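Local coordinates for protein BSU-2 beta-lactamase (Bacillus subtilis, PDB 6W5E) that probably hydrolyses the beta-lactam ring of penicillin-type antibiotics, acting as a class D serine beta-lactamase of a Gram-positive bacterium, at residues 83-88 against 143-148; 132-137 against 157-162; 148-153 against 168-173. All coordinates share one frame; numbering follows the deposited sequence.

The three contacts lie in the helical part of a serine beta-lactamase fold. Contact 1 packs helix 81-88, which starts two residues after the carboxylated Lys79, probably the general base as in other class D enzymes, on helix 138-147. Contact 2 fixes the following loop, which probably corresponds to the omega loop, to helix 126-136; contact 3 joins its ends. The centres of contacts 1 and 2 lie about 12 Å apart, those of 1 and 3 about 13 Å. They interlock: Ile85 CG2 lies 3.7 Å from Ile136 CD1, and His146 ND1 2.8 Å from Glu153 OE1. Phe78, beside Lys79, meets Phe162 of contact 2 and Tyr150 of contact 3 edge-to-face.

Contact 1: residues 83-88 against 143-148; sequences ALIGLQ and TWLHTL
Ile85 lies over one face of the Trp144 indole, and this pair carries most of the packing between helix 81-88 and helix 138-147. The two side chains run antiparallel past one another. At the root of the tryptophan, Ile85 CD1 comes to 3.6 Å from Trp144 CB, and Ile85 CG1 sits 3.8 Å above the indole plane, displaced toward the rim. CG2 reaches over the five-membered ring in a CH-pi contact, 4.0 Å from its centroid and 21° off the normal. The isoleucine holds CG1 beside its backbone N and CG2 anti to it (chi1 -63°), which presents both branches to the indole. One turn on, Gln88 brings the aliphatic part of its chain to the six-membered ring: CG approaches Trp144 CZ2 obliquely at 3.9 Å, the two side chains crossing at about a right angle. Leu145 CD2 and Leu148 CD1 complete the patch, each 4.5 Å from Ile85 CD1.

In the next shell, Phe189 meets the Trp144 ring with nearly parallel planes and also touches Gln88, whose OE1 is hydrogen-bonded to Asp190 N. Ile136 of helix 126-136 packs on Ile85. The axes of 83-88 and 143-147 are 11.5 Å apart at their closest and run at 121° to one another, and the side chains of Ile85 and Trp144 take up the space between them.

Because the interface is built from methyls, methylenes and an aromatic face, its cohesion probably comes from dispersion and the burial of apolar surface; the one amide that borders it finds its polar partner beyond the two helices.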
loop_
_atom_site.group_PDB
_atom_site.type_symbol
_atom_site.label_atom_id
_atom_site.label_comp_id
_atom_site.label_asym_id
_atom_site.label_seq_id
_atom_site.Cartn_x
_atom_site.Cartn_y
_atom_site.Cartn_z
ATOM N N ALA A 83 -8.154 6.387 -0.174
ATOM C CA ALA A 83 -8.968 6.267 -1.381
ATOM C C ALA A 83 -10.244 5.476 -1.117
ATOM O O ALA A 83 -11.324 5.872 -1.571
ATOM C CB ALA A 83 -8.154 5.613 -2.497
ATOM N N LEU A 84 -10.147 4.356 -0.394
ATOM C CA LEU A 84 -11.340 3.573 -0.076
ATOM C C LEU A 84 -12.356 4.404 0.698
ATOM O O LEU A 84 -13.536 4.465 0.331
ATOM C CB LEU A 84 -10.954 2.322 0.718
ATOM C CG LEU A 84 -10.228 1.221 -0.061
ATOM C CD1 LEU A 84 -9.521 0.285 0.901
ATOM C CD2 LEU A 84 -11.209 0.459 -0.954
ATOM N N ILE A 85 -11.916 5.052 1.782
ATOM C CA ILE A 85 -12.833 5.868 2.577
ATOM C C ILE A 85 -13.386 7.005 1.738
ATOM O O ILE A 85 -14.595 7.283 1.754
ATOM C CB ILE A 85 -12.133 6.405 3.837
ATOM C CG1 ILE A 85 -11.692 5.264 4.751
ATOM C CG2 ILE A 85 -13.045 7.378 4.575
ATOM C CD1 ILE A 85 -10.705 5.722 5.815
ATOM N N GLY A 86 -12.504 7.685 0.996
ATOM C CA GLY A 86 -12.920 8.864 0.258
ATOM C C GLY A 86 -13.969 8.554 -0.787
ATOM O O GLY A 86 -14.936 9.302 -0.944
ATOM N N LEU A 87 -13.801 7.441 -1.507
ATOM C CA LEU A 87 -14.821 7.037 -2.470
ATOM C C LEU A 87 -16.097 6.608 -1.760
ATOM O O LEU A 87 -17.201 6.973 -2.187
ATOM C CB LEU A 87 -14.287 5.889 -3.327
ATOM C CG LEU A 87 -13.200 6.282 -4.326
ATOM C CD1 LEU A 87 -12.441 5.049 -4.832
ATOM C CD2 LEU A 87 -13.797 7.084 -5.481
ATOM N N GLN A 88 -15.968 5.850 -0.666
ATOM C CA GLN A 88 -17.148 5.331 0.022
ATOM C C GLN A 88 -18.023 6.458 0.555
ATOM O O GLN A 88 -19.253 6.389 0.449
ATOM C CB GLN A 88 -16.728 4.400 1.159
ATOM C CG GLN A 88 -17.888 3.690 1.846
ATOM C CD GLN A 88 -18.607 2.712 0.931
ATOM O OE1 GLN A 88 -18.006 2.121 0.035
ATOM N NE2 GLN A 88 -19.901 2.520 1.169
ATOM N N THR A 143 -13.491 6.981 13.058
ATOM C CA THR A 143 -14.430 5.861 13.023
ATOM C C THR A 143 -13.991 4.812 12.009
ATOM O O THR A 143 -13.985 3.612 12.306
ATOM C CB THR A 143 -15.833 6.375 12.697
ATOM O OG1 THR A 143 -16.276 7.246 13.745
ATOM C CG2 THR A 143 -16.818 5.217 12.558
ATOM N N TRP A 144 -13.596 5.251 10.813
ATOM C CA TRP A 144 -13.191 4.300 9.782
ATOM C C TRP A 144 -11.934 3.528 10.179
ATOM O O TRP A 144 -11.830 2.330 9.906
ATOM C CB TRP A 144 -13.004 5.017 8.447
ATOM C CG TRP A 144 -14.284 5.148 7.682
ATOM C CD1 TRP A 144 -15.052 6.270 7.534
ATOM C CD2 TRP A 144 -14.960 4.101 6.984
ATOM N NE1 TRP A 144 -16.168 5.981 6.775
ATOM C CE2 TRP A 144 -16.128 4.657 6.423
ATOM C CE3 TRP A 144 -14.683 2.747 6.766
ATOM C CZ2 TRP A 144 -17.022 3.902 5.665
ATOM C CZ3 TRP A 144 -15.574 1.999 6.017
ATOM C CH2 TRP A 144 -16.728 2.578 5.474
ATOM N N LEU A 145 -10.957 4.191 10.804
ATOM C CA LEU A 145 -9.747 3.461 11.179
ATOM C C LEU A 145 -10.030 2.407 12.243
ATOM O O LEU A 145 -9.325 1.391 12.303
ATOM C CB LEU A 145 -8.639 4.420 11.619
ATOM C CG LEU A 145 -8.068 5.332 10.521
ATOM C CD1 LEU A 145 -6.721 5.892 10.935
ATOM C CD2 LEU A 145 -7.950 4.624 9.176
ATOM N N HIS A 146 -11.039 2.615 13.097
ATOM C CA HIS A 146 -11.399 1.533 14.010
ATOM C C HIS A 146 -12.134 0.415 13.284
ATOM O O HIS A 146 -11.885 -0.764 13.553
ATOM C CB HIS A 146 -12.194 2.024 15.220
ATOM C CG HIS A 146 -12.159 1.066 16.377
ATOM N ND1 HIS A 146 -10.983 0.681 16.983
ATOM C CD2 HIS A 146 -13.147 0.407 17.032
ATOM C CE1 HIS A 146 -11.246 -0.166 17.962
ATOM N NE2 HIS A 146 -12.552 -0.353 18.010
ATOM N N THR A 147 -13.028 0.763 12.354
ATOM C CA THR A 147 -13.672 -0.254 11.525
ATOM C C THR A 147 -12.635 -1.124 10.822
ATOM O O THR A 147 -12.807 -2.343 10.707
ATOM C CB THR A 147 -14.607 0.420 10.509
ATOM O OG1 THR A 147 -15.783 0.875 11.185
ATOM C CG2 THR A 147 -15.018 -0.532 9.390
ATOM N N LEU A 148 -11.546 -0.517 10.362
ATOM C CA LEU A 148 -10.537 -1.194 9.562
ATOM C C LEU A 148 -9.389 -1.772 10.381
ATOM O O LEU A 148 -8.495 -2.403 9.801
ATOM C CB LEU A 148 -9.977 -0.229 8.521
ATOM C CG LEU A 148 -10.999 0.287 7.513
ATOM C CD1 LEU A 148 -10.371 1.359 6.638
ATOM C CD2 LEU A 148 -11.569 -0.866 6.680
#

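Contact 2: residues 132-137 against 157-162; sequences LARDIG and GGIDQF
Ile159 and Asp160 meet the last turn of helix 126-136, placing the middle of the presumed omega loop against a helix of the alpha domain. Ile159 keeps CG1 anti to its backbone N (chi1 -173°), which puts CG1 3.4 Å from Ala133 O. A bend at the next torsion then brings CD1 to 3.6 Å from Gly137 C, where the chain leaves the helix with positive phi. The other branch, CG2, packs at 4.2 Å on Arg134 CG.

Asp160 holds CG between its backbone N and carbonyl carbon (chi1 55°), and Arg134 bends at chi3 on its way to meet it. Their salt bridge is a single, moderately bent hydrogen bond, NH1 to OD2 at 2.8 Å, with OD2 close to the guanidinium plane and engaged on its anti side. The two flat groups stand 81° apart, so the pair is not the side-by-side, two-bond form. Arg134 is exposed, and the bridge lies at the surface, outside the apolar packing. Gln130, one turn earlier, adds a bond from NE2 to Asp160 O. Deeper in, Ala133 CB presses to 3.3 Å on Ile159 O, a buried carbonyl oxygen that has no hydrogen-bonding partner in the model.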
loop_
_atom_site.group_PDB
_atom_site.type_symbol
_atom_site.label_atom_id
_atom_site.label_comp_id
_atom_site.label_asym_id
_atom_site.label_seq_id
_atom_site.Cartn_x
_atom_site.Cartn_y
_atom_site.Cartn_z
ATOM N N LEU A 132 -7.959 15.382 0.182
ATOM C CA LEU A 132 -8.976 14.364 0.415
ATOM C C LEU A 132 -9.166 14.104 1.906
ATOM O O LEU A 132 -10.295 14.053 2.399
ATOM C CB LEU A 132 -8.587 13.077 -0.305
ATOM C CG LEU A 132 -9.463 11.861 -0.017
ATOM C CD1 LEU A 132 -10.935 12.161 -0.268
ATOM C CD2 LEU A 132 -9.003 10.677 -0.865
ATOM N N ALA A 133 -8.067 13.925 2.643
ATOM C CA ALA A 133 -8.173 13.669 4.078
ATOM C C ALA A 133 -8.903 14.802 4.792
ATOM O O ALA A 133 -9.735 14.554 5.677
ATOM C CB ALA A 133 -6.782 13.479 4.677
ATOM N N ARG A 134 -8.619 16.050 4.412
ATOM C CA ARG A 134 -9.315 17.179 5.018
ATOM C C ARG A 134 -10.817 17.101 4.775
ATOM O O ARG A 134 -11.611 17.414 5.671
ATOM C CB ARG A 134 -8.732 18.501 4.504
ATOM C CG ARG A 134 -7.314 18.798 4.975
ATOM C CD ARG A 134 -6.912 20.240 4.706
ATOM N NE ARG A 134 -6.748 20.531 3.279
ATOM C CZ ARG A 134 -5.613 20.372 2.604
ATOM N NH1 ARG A 134 -4.532 19.911 3.227
ATOM N NH2 ARG A 134 -5.558 20.675 1.308
ATOM N N ASP A 135 -11.230 16.666 3.577
ATOM C CA ASP A 135 -12.657 16.535 3.289
ATOM C C ASP A 135 -13.274 15.364 4.047
ATOM O O ASP A 135 -14.455 15.415 4.419
ATOM C CB ASP A 135 -12.870 16.349 1.789
ATOM C CG ASP A 135 -12.777 17.652 1.002
ATOM O OD1 ASP A 135 -12.909 18.745 1.589
ATOM O OD2 ASP A 135 -12.606 17.578 -0.231
ATOM N N ILE A 136 -12.506 14.295 4.283
ATOM C CA ILE A 136 -13.016 13.197 5.101
ATOM C C ILE A 136 -13.250 13.679 6.528
ATOM O O ILE A 136 -14.331 13.490 7.105
ATOM C CB ILE A 136 -12.066 11.985 5.043
ATOM C CG1 ILE A 136 -12.085 11.359 3.637
ATOM C CG2 ILE A 136 -12.451 10.960 6.098
ATOM C CD1 ILE A 136 -11.010 10.310 3.436
ATOM N N GLY A 137 -12.258 14.347 7.099
ATOM C CA GLY A 137 -12.423 14.969 8.405
ATOM C C GLY A 137 -12.068 14.033 9.543
ATOM O O GLY A 137 -12.176 12.811 9.445
ATOM N N GLY A 157 -1.522 13.383 14.877
ATOM C CA GLY A 157 -0.587 14.178 14.101
ATOM C C GLY A 157 -1.233 15.192 13.177
ATOM O O GLY A 157 -0.515 16.001 12.578
ATOM N N GLY A 158 -2.549 15.173 13.050
ATOM C CA GLY A 158 -3.251 16.149 12.241
ATOM C C GLY A 158 -3.885 15.493 11.027
ATOM O O GLY A 158 -3.334 14.559 10.433
ATOM N N ILE A 159 -5.052 16.010 10.633
ATOM C CA ILE A 159 -5.891 15.348 9.637
ATOM C C ILE A 159 -5.169 15.142 8.308
ATOM O O ILE A 159 -5.460 14.179 7.587
ATOM C CB ILE A 159 -7.231 16.097 9.470
ATOM C CG1 ILE A 159 -8.179 15.325 8.553
ATOM C CG2 ILE A 159 -6.997 17.511 8.938
ATOM C CD1 ILE A 159 -8.499 13.919 9.012
ATOM N N ASP A 160 -4.234 16.029 7.950
ATOM C CA ASP A 160 -3.497 15.891 6.694
ATOM C C ASP A 160 -2.014 15.587 6.894
ATOM O O ASP A 160 -1.222 15.732 5.957
ATOM C CB ASP A 160 -3.711 17.089 5.764
ATOM C CG ASP A 160 -3.384 18.409 6.412
ATOM O OD1 ASP A 160 -2.689 18.434 7.448
ATOM O OD2 ASP A 160 -3.847 19.436 5.875
ATOM N N GLN A 161 -1.625 15.150 8.087
ATOM C CA GLN A 161 -0.236 14.800 8.363
ATOM C C GLN A 161 -0.062 13.420 8.987
ATOM O O GLN A 161 1.047 12.879 8.939
ATOM C CB GLN A 161 0.397 15.856 9.291
ATOM C CG GLN A 161 1.901 15.713 9.551
ATOM C CD GLN A 161 2.735 15.869 8.292
ATOM O OE1 GLN A 161 2.478 16.751 7.476
ATOM N NE2 GLN A 161 3.743 15.012 8.131
ATOM N N PHE A 162 -1.119 12.816 9.534
ATOM C CA PHE A 162 -0.934 11.727 10.496
ATOM C C PHE A 162 -0.264 10.490 9.922
ATOM O O PHE A 162 0.302 9.712 10.695
ATOM C CB PHE A 162 -2.253 11.342 11.173
ATOM C CG PHE A 162 -3.304 10.795 10.230
ATOM C CD1 PHE A 162 -3.284 9.468 9.833
ATOM C CD2 PHE A 162 -4.330 11.606 9.765
ATOM C CE1 PHE A 162 -4.250 8.970 8.978
ATOM C CE2 PHE A 162 -5.306 11.109 8.915
ATOM C CZ PHE A 162 -5.263 9.787 8.520
#

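Contact 3: residues 148-153 against 168-173; sequences LSYGNE and LTISPL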
loop_
_atom_site.group_PDB
_atom_site.type_symbol
_atom_site.label_atom_id
_atom_site.label_comp_id
_atom_site.label_asym_id
_atom_site.label_seq_id
_atom_site.Cartn_x
_atom_site.Cartn_y
_atom_site.Cartn_z
ATOM N N LEU A 148 -11.546 -0.517 10.362
ATOM C CA LEU A 148 -10.537 -1.194 9.562
ATOM C C LEU A 148 -9.389 -1.772 10.381
ATOM O O LEU A 148 -8.495 -2.403 9.801
ATOM C CB LEU A 148 -9.977 -0.229 8.521
ATOM C CG LEU A 148 -10.999 0.287 7.513
ATOM C CD1 LEU A 148 -10.371 1.359 6.638
ATOM C CD2 LEU A 148 -11.569 -0.866 6.680
ATOM N N SER A 149 -9.376 -1.563 11.697
ATOM C CA SER A 149 -8.329 -2.100 12.565
ATOM C C SER A 149 -6.945 -1.675 12.083
ATOM O O SER A 149 -6.028 -2.489 11.960
ATOM C CB SER A 149 -8.427 -3.624 12.664
ATOM O OG SER A 149 -9.568 -4.019 13.399
ATOM N N TYR A 150 -6.794 -0.385 11.801
ATOM C CA TYR A 150 -5.602 0.087 11.099
ATOM C C TYR A 150 -4.537 0.534 12.099
ATOM O O TYR A 150 -4.439 1.707 12.455
ATOM C CB TYR A 150 -5.965 1.180 10.098
ATOM C CG TYR A 150 -4.876 1.379 9.074
ATOM C CD1 TYR A 150 -3.840 2.275 9.305
ATOM C CD2 TYR A 150 -4.864 0.650 7.893
ATOM C CE1 TYR A 150 -2.832 2.457 8.382
ATOM C CE2 TYR A 150 -3.847 0.819 6.964
ATOM C CZ TYR A 150 -2.837 1.724 7.218
ATOM O OH TYR A 150 -1.833 1.916 6.300
ATOM N N GLY A 151 -3.707 -0.415 12.532
ATOM C CA GLY A 151 -2.565 -0.085 13.378
ATOM C C GLY A 151 -2.976 0.534 14.701
ATOM O O GLY A 151 -3.978 0.148 15.314
ATOM N N ASN A 152 -2.200 1.520 15.152
ATOM C CA ASN A 152 -2.535 2.192 16.404
ATOM C C ASN A 152 -3.672 3.195 16.250
ATOM O O ASN A 152 -4.091 3.783 17.252
ATOM C CB ASN A 152 -1.299 2.845 17.046
ATOM C CG ASN A 152 -0.834 4.115 16.326
ATOM O OD1 ASN A 152 -1.312 4.463 15.244
ATOM N ND2 ASN A 152 0.116 4.814 16.937
ATOM N N GLU A 153 -4.165 3.415 15.026
ATOM C CA GLU A 153 -5.314 4.280 14.755
ATOM C C GLU A 153 -5.118 5.714 15.248
ATOM O O GLU A 153 -6.094 6.446 15.427
ATOM C CB GLU A 153 -6.623 3.675 15.289
ATOM C CG GLU A 153 -6.805 2.206 14.915
ATOM C CD GLU A 153 -8.062 1.596 15.499
ATOM O OE1 GLU A 153 -8.940 2.365 15.954
ATOM O OE2 GLU A 153 -8.178 0.350 15.495
ATOM N N LEU A 168 0.428 8.039 13.283
ATOM C CA LEU A 168 -0.148 6.746 12.934
ATOM C C LEU A 168 0.954 5.733 12.639
ATOM O O LEU A 168 1.912 6.033 11.920
ATOM C CB LEU A 168 -1.044 6.896 11.708
ATOM C CG LEU A 168 -1.706 5.624 11.175
ATOM C CD1 LEU A 168 -2.637 5.006 12.198
ATOM C CD2 LEU A 168 -2.438 5.936 9.888
ATOM N N THR A 169 0.825 4.538 13.214
ATOM C CA THR A 169 1.749 3.449 12.944
ATOM C C THR A 169 0.972 2.160 12.715
ATOM O O THR A 169 -0.146 1.991 13.209
ATOM C CB THR A 169 2.740 3.250 14.099
ATOM O OG1 THR A 169 2.025 2.799 15.252
ATOM C CG2 THR A 169 3.473 4.552 14.421
ATOM N N ILE A 170 1.581 1.249 11.965
ATOM C CA ILE A 170 0.970 -0.038 11.655
ATOM C C ILE A 170 2.099 -1.019 11.371
ATOM O O ILE A 170 3.106 -0.658 10.751
ATOM C CB ILE A 170 -0.017 0.090 10.469
ATOM C CG1 ILE A 170 -0.758 -1.230 10.229
ATOM C CG2 ILE A 170 0.701 0.599 9.213
ATOM C CD1 ILE A 170 -1.842 -1.145 9.186
ATOM N N SER A 171 1.963 -2.247 11.857
ATOM C CA SER A 171 3.041 -3.196 11.609
ATOM C C SER A 171 2.892 -3.802 10.219
ATOM O O SER A 171 1.797 -3.807 9.644
ATOM C CB SER A 171 3.037 -4.306 12.654
ATOM O OG SER A 171 2.009 -5.239 12.383
ATOM N N PRO A 172 3.982 -4.327 9.653
ATOM C CA PRO A 172 3.856 -5.036 8.372
ATOM C C PRO A 172 2.832 -6.163 8.401
ATOM O O PRO A 172 2.077 -6.326 7.433
ATOM C CB PRO A 172 5.288 -5.506 8.103
ATOM C CG PRO A 172 6.128 -4.422 8.718
ATOM C CD PRO A 172 5.391 -4.043 9.987
ATOM N N LEU A 173 2.746 -6.916 9.503
ATOM C CA LEU A 173 1.734 -7.965 9.590
ATOM C C LEU A 173 0.324 -7.381 9.625
ATOM O O LEU A 173 -0.599 -7.949 9.030
ATOM C CB LEU A 173 1.995 -8.865 10.799
ATOM C CG LEU A 173 3.015 -9.970 10.516
ATOM C CD1 LEU A 173 3.524 -10.620 11.801
ATOM C CD2 LEU A 173 2.425 -11.007 9.561
#
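The two ends of the presumed omega loop are tied together here, Asn152 on one side gripping Thr169 on the other through a closed pair of hydrogen bonds. Asn152 N donates to Thr169 O at 2.9 Å, and Thr169 N returns a bond of the same length, 2.9 Å, to Asn152 OD1. A chi1 of 74° sets CG between the backbone N and carbonyl carbon, and chi2 near zero turns OD1 to Thr169 N. That donor comes from above the amide plane, 56° out of it; OD1 also accepts from Asp154 N, and ND2 donates to Ser167 O, which together fix the rotation of the amide.

Asn152 follows Gly151 in a type II' turn running from Tyr150 to Glu153. Gly151 has positive phi in this turn and leaves its CA accessible to Thr169 O, 3.2 Å away in a CA-H...O contact.

Beside the hydrogen-bonded turn, apolar side chains pack together. Leu168 spans the two parts, with CD1 3.4 Å from Asn152 OD1 and CD2 3.8 Å from Tyr150 CE1. Phe78, next to the carboxylated Lys79, meets the Tyr150 ring edge-to-face. From the second segment, Ile170 CD1 sits over the centre of one face of that ring in a CH-pi contact, 3.5 Å from the centroid and 9° off the normal.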